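Local structure of major capsid protein (Paramecium bursaria Chlorella virus 1, 5TIP) at residues I104-Y108 with I227-F232; D110-T114 with N414-K418. The protein self-assembles as trimers into the large icosahedral capsid of the virus, of which it is the main building block. All coordinates share one frame; numbering follows the deposited sequence.

Contact 1: I104-Y108 with I227-F232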
ATOM      1  N   ILE A 104      -6.934 -27.734  15.715  1.00 26.38           N
ATOM      2  CA  ILE A 104      -7.532 -27.066  14.564  1.00 22.89           C
ATOM      3  C   ILE A 104      -6.464 -26.563  13.604  1.00 23.42           C
ATOM      4  O   ILE A 104      -6.618 -26.663  12.384  1.00 23.84           O
ATOM      5  CB  ILE A 104      -8.442 -25.920  15.048  1.00 23.03           C
ATOM      6  CG1 ILE A 104      -9.450 -26.448  16.067  1.00 20.71           C
ATOM      7  CG2 ILE A 104      -9.160 -25.274  13.877  1.00 25.68           C
ATOM      8  CD1 ILE A 104     -10.341 -27.546  15.535  1.00 22.81           C
ATOM      9  N   ASP A 105      -5.370 -26.029  14.138  1.00 24.07           N
ATOM     10  CA  ASP A 105      -4.276 -25.527  13.321  1.00 25.56           C
ATOM     11  C   ASP A 105      -3.044 -25.420  14.204  1.00 25.84           C
ATOM     12  O   ASP A 105      -3.144 -25.355  15.432  1.00 26.87           O
ATOM     13  CB  ASP A 105      -4.624 -24.171  12.696  1.00 29.46           C
ATOM     14  CG  ASP A 105      -3.793 -23.863  11.470  1.00 35.08           C
ATOM     15  OD1 ASP A 105      -2.979 -24.723  11.070  1.00 37.67           O
ATOM     16  OD2 ASP A 105      -3.954 -22.760  10.905  1.00 36.62           O
ATOM     17  N   LYS A 106      -1.875 -25.403  13.567  1.00 24.66           N
ATOM     18  CA  LYS A 106      -0.625 -25.244  14.298  1.00 24.35           C
ATOM     19  C   LYS A 106       0.368 -24.505  13.417  1.00 22.85           C
ATOM     20  O   LYS A 106       0.589 -24.893  12.267  1.00 25.65           O
ATOM     21  CB  LYS A 106      -0.052 -26.597  14.735  1.00 26.25           C
ATOM     22  CG  LYS A 106       1.266 -26.487  15.485  1.00 28.56           C
ATOM     23  CD  LYS A 106       1.706 -27.828  16.051  1.00 30.38           C
ATOM     24  CE  LYS A 106       2.991 -27.691  16.853  1.00 30.75           C
ATOM     25  NZ  LYS A 106       3.391 -28.974  17.494  1.00 32.00           N
ATOM     26  N   HIS A 107       0.964 -23.449  13.963  1.00 25.99           N
ATOM     27  CA  HIS A 107       1.895 -22.603  13.236  1.00 24.44           C
ATOM     28  C   HIS A 107       3.282 -22.675  13.865  1.00 23.37           C
ATOM     29  O   HIS A 107       3.451 -23.129  14.999  1.00 23.96           O
ATOM     30  CB  HIS A 107       1.397 -21.156  13.211  1.00 21.02           C
ATOM     31  CG  HIS A 107       0.124 -20.975  12.443  1.00 21.20           C
ATOM     32  ND1 HIS A 107      -0.529 -19.764  12.362  1.00 21.40           N
ATOM     33  CD2 HIS A 107      -0.616 -21.850  11.722  1.00 22.05           C
ATOM     34  CE1 HIS A 107      -1.618 -19.902  11.626  1.00 21.06           C
ATOM     35  NE2 HIS A 107      -1.693 -21.158  11.226  1.00 21.41           N
ATOM     36  N   TYR A 108       4.277 -22.222  13.107  1.00 22.92           N
ATOM     37  CA  TYR A 108       5.668 -22.252  13.534  1.00 24.15           C
ATOM     38  C   TYR A 108       6.297 -20.893  13.257  1.00 25.08           C
ATOM     39  O   TYR A 108       5.806 -20.122  12.431  1.00 30.84           O
ATOM     40  CB  TYR A 108       6.447 -23.361  12.812  1.00 24.25           C
ATOM     41  CG  TYR A 108       5.764 -24.712  12.866  1.00 24.88           C
ATOM     42  CD1 TYR A 108       4.809 -25.064  11.921  1.00 26.14           C
ATOM     43  CD2 TYR A 108       6.063 -25.626  13.867  1.00 24.57           C
ATOM     44  CE1 TYR A 108       4.175 -26.291  11.966  1.00 27.73           C
ATOM     45  CE2 TYR A 108       5.432 -26.858  13.918  1.00 27.60           C
ATOM     46  CZ  TYR A 108       4.490 -27.184  12.965  1.00 29.36           C
ATOM     47  OH  TYR A 108       3.858 -28.406  13.008  1.00 33.12           O
ATOM     48  N   ILE A 227     -12.730 -22.440   6.909  1.00 29.57           N
ATOM     49  CA  ILE A 227     -11.516 -21.961   7.550  1.00 27.96           C
ATOM     50  C   ILE A 227     -10.309 -22.357   6.709  1.00 26.82           C
ATOM     51  O   ILE A 227     -10.408 -23.124   5.750  1.00 28.70           O
ATOM     52  CB  ILE A 227     -11.379 -22.488   8.992  1.00 27.31           C
ATOM     53  CG1 ILE A 227     -10.995 -23.969   8.986  1.00 27.85           C
ATOM     54  CG2 ILE A 227     -12.670 -22.277   9.762  1.00 28.18           C
ATOM     55  CD1 ILE A 227     -10.678 -24.522  10.357  1.00 28.04           C
ATOM     56  N   GLU A 228      -9.153 -21.824   7.086  1.00 27.88           N
ATOM     57  CA  GLU A 228      -7.891 -22.149   6.446  1.00 25.10           C
ATOM     58  C   GLU A 228      -6.968 -22.810   7.459  1.00 25.22           C
ATOM     59  O   GLU A 228      -7.025 -22.521   8.657  1.00 26.90           O
ATOM     60  CB  GLU A 228      -7.230 -20.899   5.859  1.00 25.63           C
ATOM     61  CG  GLU A 228      -8.036 -20.272   4.736  1.00 31.07           C
ATOM     62  CD  GLU A 228      -7.364 -19.060   4.127  1.00 36.04           C
ATOM     63  OE1 GLU A 228      -6.173 -18.827   4.422  1.00 38.20           O
ATOM     64  OE2 GLU A 228      -8.032 -18.333   3.361  1.00 35.46           O
ATOM     65  N   GLN A 229      -6.118 -23.703   6.964  1.00 26.24           N
ATOM     66  CA  GLN A 229      -5.170 -24.425   7.793  1.00 22.04           C
ATOM     67  C   GLN A 229      -3.788 -24.347   7.166  1.00 18.70           C
ATOM     68  O   GLN A 229      -3.640 -24.127   5.962  1.00 24.60           O
ATOM     69  CB  GLN A 229      -5.566 -25.897   7.957  1.00 22.82           C
ATOM     70  CG  GLN A 229      -6.873 -26.131   8.673  1.00 23.13           C
ATOM     71  CD  GLN A 229      -7.239 -27.597   8.706  1.00 26.40           C
ATOM     72  OE1 GLN A 229      -7.423 -28.225   7.664  1.00 28.47           O
ATOM     73  NE2 GLN A 229      -7.327 -28.158   9.903  1.00 28.49           N
ATOM     74  N   LEU A 230      -2.773 -24.535   7.999  1.00 20.09           N
ATOM     75  CA  LEU A 230      -1.400 -24.637   7.538  1.00 21.29           C
ATOM     76  C   LEU A 230      -0.959 -26.092   7.596  1.00 22.49           C
ATOM     77  O   LEU A 230      -1.251 -26.801   8.564  1.00 23.09           O
ATOM     78  CB  LEU A 230      -0.461 -23.771   8.383  1.00 20.76           C
ATOM     79  CG  LEU A 230       1.014 -23.861   7.985  1.00 19.02           C
ATOM     80  CD1 LEU A 230       1.264 -23.160   6.657  1.00 18.70           C
ATOM     81  CD2 LEU A 230       1.913 -23.303   9.076  1.00 19.07           C
ATOM     82  N   GLN A 231      -0.266 -26.536   6.554  1.00 22.11           N
ATOM     83  CA  GLN A 231       0.303 -27.873   6.510  1.00 23.90           C
ATOM     84  C   GLN A 231       1.815 -27.754   6.452  1.00 25.25           C
ATOM     85  O   GLN A 231       2.353 -26.978   5.654  1.00 25.58           O
ATOM     86  CB  GLN A 231      -0.218 -28.673   5.315  1.00 27.17           C
ATOM     87  CG  GLN A 231      -1.721 -28.878   5.321  1.00 31.74           C
ATOM     88  CD  GLN A 231      -2.201 -29.724   4.158  1.00 31.93           C
ATOM     89  OE1 GLN A 231      -1.930 -30.923   4.095  1.00 34.55           O
ATOM     90  NE2 GLN A 231      -2.915 -29.102   3.229  1.00 31.21           N
ATOM     91  N   PHE A 232       2.492 -28.515   7.306  1.00 26.18           N
ATOM     92  CA  PHE A 232       3.950 -28.527   7.348  1.00 27.12           C
ATOM     93  C   PHE A 232       4.375 -29.823   8.013  1.00 32.54           C
ATOM     94  O   PHE A 232       4.058 -30.049   9.185  1.00 37.39           O
ATOM     95  CB  PHE A 232       4.485 -27.312   8.110  1.00 26.51           C
ATOM     96  CG  PHE A 232       5.975 -27.312   8.284  1.00 26.73           C
ATOM     97  CD1 PHE A 232       6.813 -27.058   7.213  1.00 26.32           C
ATOM     98  CD2 PHE A 232       6.537 -27.561   9.525  1.00 25.53           C
ATOM     99  CE1 PHE A 232       8.184 -27.055   7.376  1.00 24.91           C
ATOM    100  CE2 PHE A 232       7.905 -27.561   9.693  1.00 26.82           C
ATOM    101  CZ  PHE A 232       8.731 -27.307   8.617  1.00 25.70           C
TER
HETATM  102  O   HOH W   1      -6.044 -21.328  11.007  1.00 26.87           O
HETATM  103  O   HOH W   2       0.289 -27.331  10.871  1.00 52.54           O
HETATM  104  O   HOH W   3       1.911 -29.035  10.961  1.00 32.24           O
HETATM  105  O   HOH W   4       5.118 -30.977  11.395  1.00 62.06           O
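Leu-230 N gives its hydrogen to Asp-105 OD1 at 3.1 Å along a nearly straight line (170°), so a carboxylate, not a backbone carbonyl, accepts the amide of Leu-230. One residue back, the extended side chain of Gln-229 sends NE2 to Ile-104 O at 3.0 Å, with the carbonyl oxygen lying in the plane of the amide. Apolar contacts lie beyond these bonds. Ile-104 CG2 meets Ile-227 CD1 at 3.9 Å, the two side chains crossing at about a right angle, and Leu-230 CD2 reaches the edge of the Tyr-108 ring, while one face of that ring carries Phe-232 CD2, 3.6 Å from CE1 of Tyr-108. These two ring planes are inclined at 58°. Strands 102-108 and 223-237 belong to different sheets, one in each jelly roll of the double jelly-roll subunit. No backbone hydrogen bond joins the two segments; one water bridges Lys-106 O and Leu-230 O, and others link side-chain oxygens to the backbone, Asp-105 OD2 to Glu-228 O and, twice over, Tyr-108 OH to Phe-232 O. With CG anti to the backbone N (chi1 -158°), the Asp-105 carboxylate is carried across to Leu-230. Its own strand adds two bent bonds: Lys-106 N reaches OD1 from the face opposite Leu-230 N, and His-107 NE2 meets Asp-105 OD2 at 2.8 Å from above the plane. Together the three donors probably limit rotation of this buried group. A classic beta bulge sets Ile-104 and Asp-105 both against Leu-97, and Gln-229 OE1 is held in turn by Asn-419 and Asn-421.

Contact 2: D110-T114 with N414-K418; sequences DWFRT and NIYAK
Tyr-416 OH donates to Asp-110 OD2 across the interface between the two jelly rolls of the subunit, where helix 109-119 of the N-terminal one lies against strand 412-426 of the C-terminal one. At 2.5 Å from Tyr-416 OH to Asp-110 OD2 this is a very short hydrogen bond, and OD2 sits at the edge of the phenol ring, in its plane. Asp-110 also uses OD1, which bonds the hydroxyl of Tyr-274, so each carboxylate oxygen meets one phenol hydroxyl. Asn-414 lies beside OD2, but its amide is engaged elsewhere, by Ser-235 and Asn-264.

Aromatic packing continues from the polar pair along the Tyr-416 ring. Trp-111 CE3 rests over one face of that ring, 3.6 Å from Tyr-416 CG and offset toward the rim, and CZ3 continues to Tyr-416 CB. The planes are inclined at 49°, and the indole and the phenol run alongside one another, pointing opposite ways. Phe-232 stacks on Tyr-416, and His-107 meets Trp-111 edge-to-face.

Aliphatic contact is slighter: the bent chain of Lys-418 crosses the indole at about a right angle and brings CE to 4.0 Å from Trp-111 CZ2, while its NZ forms a salt bridge with Glu-228.

Within the helix, Thr-114 OG1, set beside its own backbone N (chi1 -62°), bonds Asp-110 O at 2.9 Å; Thr-114 N reaches the same oxygen from the opposite face of the carbonyl plane, and Thr-114 OG1 lies 3.7 Å from Tyr-416 CE2.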
ATOM      1  N   ASP A 110       9.024 -20.168  11.727  1.00 24.70           N
ATOM      2  CA  ASP A 110       9.479 -20.026  10.349  1.00 22.23           C
ATOM      3  C   ASP A 110       8.311 -19.765   9.408  1.00 26.00           C
ATOM      4  O   ASP A 110       8.494 -19.149   8.351  1.00 26.40           O
ATOM      5  CB  ASP A 110      10.258 -21.266   9.908  1.00 24.32           C
ATOM      6  CG  ASP A 110      10.878 -21.106   8.530  1.00 28.52           C
ATOM      7  OD1 ASP A 110      11.824 -20.302   8.390  1.00 30.58           O
ATOM      8  OD2 ASP A 110      10.422 -21.782   7.585  1.00 29.85           O
ATOM      9  N   TRP A 111       7.107 -20.219   9.764  1.00 25.27           N
ATOM     10  CA  TRP A 111       5.936 -19.836   8.984  1.00 26.03           C
ATOM     11  C   TRP A 111       5.614 -18.359   9.175  1.00 26.70           C
ATOM     12  O   TRP A 111       5.282 -17.662   8.210  1.00 27.45           O
ATOM     13  CB  TRP A 111       4.728 -20.686   9.364  1.00 24.91           C
ATOM     14  CG  TRP A 111       3.466 -20.134   8.786  1.00 21.96           C
ATOM     15  CD1 TRP A 111       2.407 -19.621   9.471  1.00 19.30           C
ATOM     16  CD2 TRP A 111       3.144 -20.010   7.396  1.00 20.99           C
ATOM     17  NE1 TRP A 111       1.437 -19.195   8.595  1.00 20.50           N
ATOM     18  CE2 TRP A 111       1.867 -19.423   7.315  1.00 20.82           C
ATOM     19  CE3 TRP A 111       3.810 -20.344   6.212  1.00 20.67           C
ATOM     20  CZ2 TRP A 111       1.241 -19.165   6.097  1.00 20.94           C
ATOM     21  CZ3 TRP A 111       3.188 -20.086   5.006  1.00 20.12           C
ATOM     22  CH2 TRP A 111       1.917 -19.502   4.957  1.00 20.26           C
ATOM     23  N   PHE A 112       5.748 -17.880  10.379  1.00 25.12           N
ATOM     24  CA  PHE A 112       5.550 -16.490  10.657  1.00 20.46           C
ATOM     25  C   PHE A 112       6.543 -15.711   9.791  1.00 20.74           C
ATOM     26  O   PHE A 112       6.178 -14.721   9.223  1.00 22.63           O
ATOM     27  CB  PHE A 112       5.729 -16.204  12.149  1.00 21.61           C
ATOM     28  CG  PHE A 112       4.507 -16.428  12.958  1.00 26.20           C
ATOM     29  CD1 PHE A 112       3.772 -17.532  12.816  1.00 26.73           C
ATOM     30  CD2 PHE A 112       4.081 -15.489  13.845  1.00 32.14           C
ATOM     31  CE1 PHE A 112       2.649 -17.733  13.530  1.00 27.94           C
ATOM     32  CE2 PHE A 112       2.916 -15.669  14.568  1.00 31.20           C
ATOM     33  CZ  PHE A 112       2.200 -16.812  14.406  1.00 28.92           C
ATOM     34  N   ARG A 113       7.785 -16.182   9.696  1.00 18.85           N
ATOM     35  CA  ARG A 113       8.788 -15.513   8.876  1.00 18.80           C
ATOM     36  C   ARG A 113       8.433 -15.603   7.396  1.00 22.53           C
ATOM     37  O   ARG A 113       8.602 -14.632   6.651  1.00 24.65           O
ATOM     38  CB  ARG A 113      10.168 -16.118   9.135  1.00 21.48           C
ATOM     39  CG  ARG A 113      11.324 -15.367   8.483  1.00 21.73           C
ATOM     40  CD  ARG A 113      11.895 -14.287   9.395  1.00 21.24           C
ATOM     41  NE  ARG A 113      10.879 -13.324   9.809  1.00 22.57           N
ATOM     42  CZ  ARG A 113      10.500 -12.281   9.080  1.00 23.58           C
ATOM     43  NH1 ARG A 113      11.058 -12.060   7.896  1.00 25.66           N
ATOM     44  NH2 ARG A 113       9.563 -11.460   9.531  1.00 24.31           N
ATOM     45  N   THR A 114       7.941 -16.766   6.956  1.00 22.66           N
ATOM     46  CA  THR A 114       7.568 -16.938   5.556  1.00 24.20           C
ATOM     47  C   THR A 114       6.311 -16.146   5.215  1.00 25.32           C
ATOM     48  O   THR A 114       6.234 -15.519   4.151  1.00 25.59           O
ATOM     49  CB  THR A 114       7.364 -18.423   5.249  1.00 24.45           C
ATOM     50  OG1 THR A 114       8.596 -19.126   5.451  1.00 23.32           O
ATOM     51  CG2 THR A 114       6.903 -18.623   3.810  1.00 25.77           C
ATOM     52  N   ASN A 414      11.934 -25.997   3.857  1.00 25.68           N
ATOM     53  CA  ASN A 414      10.630 -25.926   4.503  1.00 26.81           C
ATOM     54  C   ASN A 414       9.570 -25.668   3.440  1.00 27.41           C
ATOM     55  O   ASN A 414       9.611 -24.639   2.761  1.00 28.76           O
ATOM     56  CB  ASN A 414      10.603 -24.822   5.559  1.00 28.39           C
ATOM     57  CG  ASN A 414      11.696 -24.977   6.595  1.00 29.75           C
ATOM     58  OD1 ASN A 414      11.593 -25.798   7.506  1.00 30.02           O
ATOM     59  ND2 ASN A 414      12.750 -24.181   6.464  1.00 30.54           N
ATOM     60  N   ILE A 415       8.628 -26.596   3.299  1.00 26.25           N
ATOM     61  CA  ILE A 415       7.553 -26.486   2.320  1.00 24.43           C
ATOM     62  C   ILE A 415       6.241 -26.337   3.074  1.00 26.16           C
ATOM     63  O   ILE A 415       5.905 -27.173   3.923  1.00 27.77           O
ATOM     64  CB  ILE A 415       7.515 -27.698   1.377  1.00 23.91           C
ATOM     65  CG1 ILE A 415       8.887 -27.915   0.738  1.00 23.45           C
ATOM     66  CG2 ILE A 415       6.458 -27.502   0.303  1.00 22.52           C
ATOM     67  CD1 ILE A 415       8.966 -29.151  -0.123  1.00 25.61           C
ATOM     68  N   TYR A 416       5.501 -25.274   2.769  1.00 25.43           N
ATOM     69  CA  TYR A 416       4.238 -24.979   3.425  1.00 22.53           C
ATOM     70  C   TYR A 416       3.093 -25.066   2.426  1.00 25.38           C
ATOM     71  O   TYR A 416       3.264 -24.799   1.233  1.00 26.65           O
ATOM     72  CB  TYR A 416       4.259 -23.590   4.071  1.00 21.35           C
ATOM     73  CG  TYR A 416       5.332 -23.428   5.120  1.00 22.73           C
ATOM     74  CD1 TYR A 416       5.134 -23.879   6.417  1.00 22.26           C
ATOM     75  CD2 TYR A 416       6.548 -22.835   4.810  1.00 23.04           C
ATOM     76  CE1 TYR A 416       6.113 -23.738   7.379  1.00 23.36           C
ATOM     77  CE2 TYR A 416       7.534 -22.691   5.765  1.00 24.07           C
ATOM     78  CZ  TYR A 416       7.310 -23.145   7.048  1.00 25.54           C
ATOM     79  OH  TYR A 416       8.287 -23.006   8.004  1.00 29.70           O
ATOM     80  N   ALA A 417       1.923 -25.443   2.931  1.00 24.69           N
ATOM     81  CA  ALA A 417       0.708 -25.493   2.132  1.00 24.17           C
ATOM     82  C   ALA A 417      -0.436 -24.912   2.944  1.00 22.28           C
ATOM     83  O   ALA A 417      -0.607 -25.259   4.117  1.00 21.72           O
ATOM     84  CB  ALA A 417       0.381 -26.928   1.702  1.00 25.75           C
ATOM     85  N   LYS A 418      -1.220 -24.042   2.313  1.00 20.46           N
ATOM     86  CA  LYS A 418      -2.385 -23.435   2.943  1.00 22.56           C
ATOM     87  C   LYS A 418      -3.613 -24.055   2.292  1.00 22.52           C
ATOM     88  O   LYS A 418      -3.818 -23.925   1.093  1.00 24.98           O
ATOM     89  CB  LYS A 418      -2.386 -21.918   2.767  1.00 23.74           C
ATOM     90  CG  LYS A 418      -3.124 -21.169   3.867  1.00 24.34           C
ATOM     91  CD  LYS A 418      -2.483 -21.414   5.222  1.00 26.42           C
ATOM     92  CE  LYS A 418      -2.613 -20.213   6.140  1.00 29.75           C
ATOM     93  NZ  LYS A 418      -3.997 -19.678   6.194  1.00 33.39           N
TER

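Overall arrangement
Contacts 1 and 2 lie with their centres about 10 Å apart and form one continuous part of the interface between the two jelly rolls. Along the chain their segments alternate: 104-108 runs straight into the helix bearing 110-114, then 227-232 and 414-418 follow much later as antiparallel neighbours in one sheet. A single strand-to-helix unit of the N-terminal half is thus laid against two adjoining strands of the C-terminal half. The two contacts meet directly, through a probable hydrogen bond from Gln-231 N to Ala-417 O and the packing of Gln-229 against Lys-418. No other chain of the trimer touches them, so they join the two halves of one subunit, the unit from which the capsid's trimers are built.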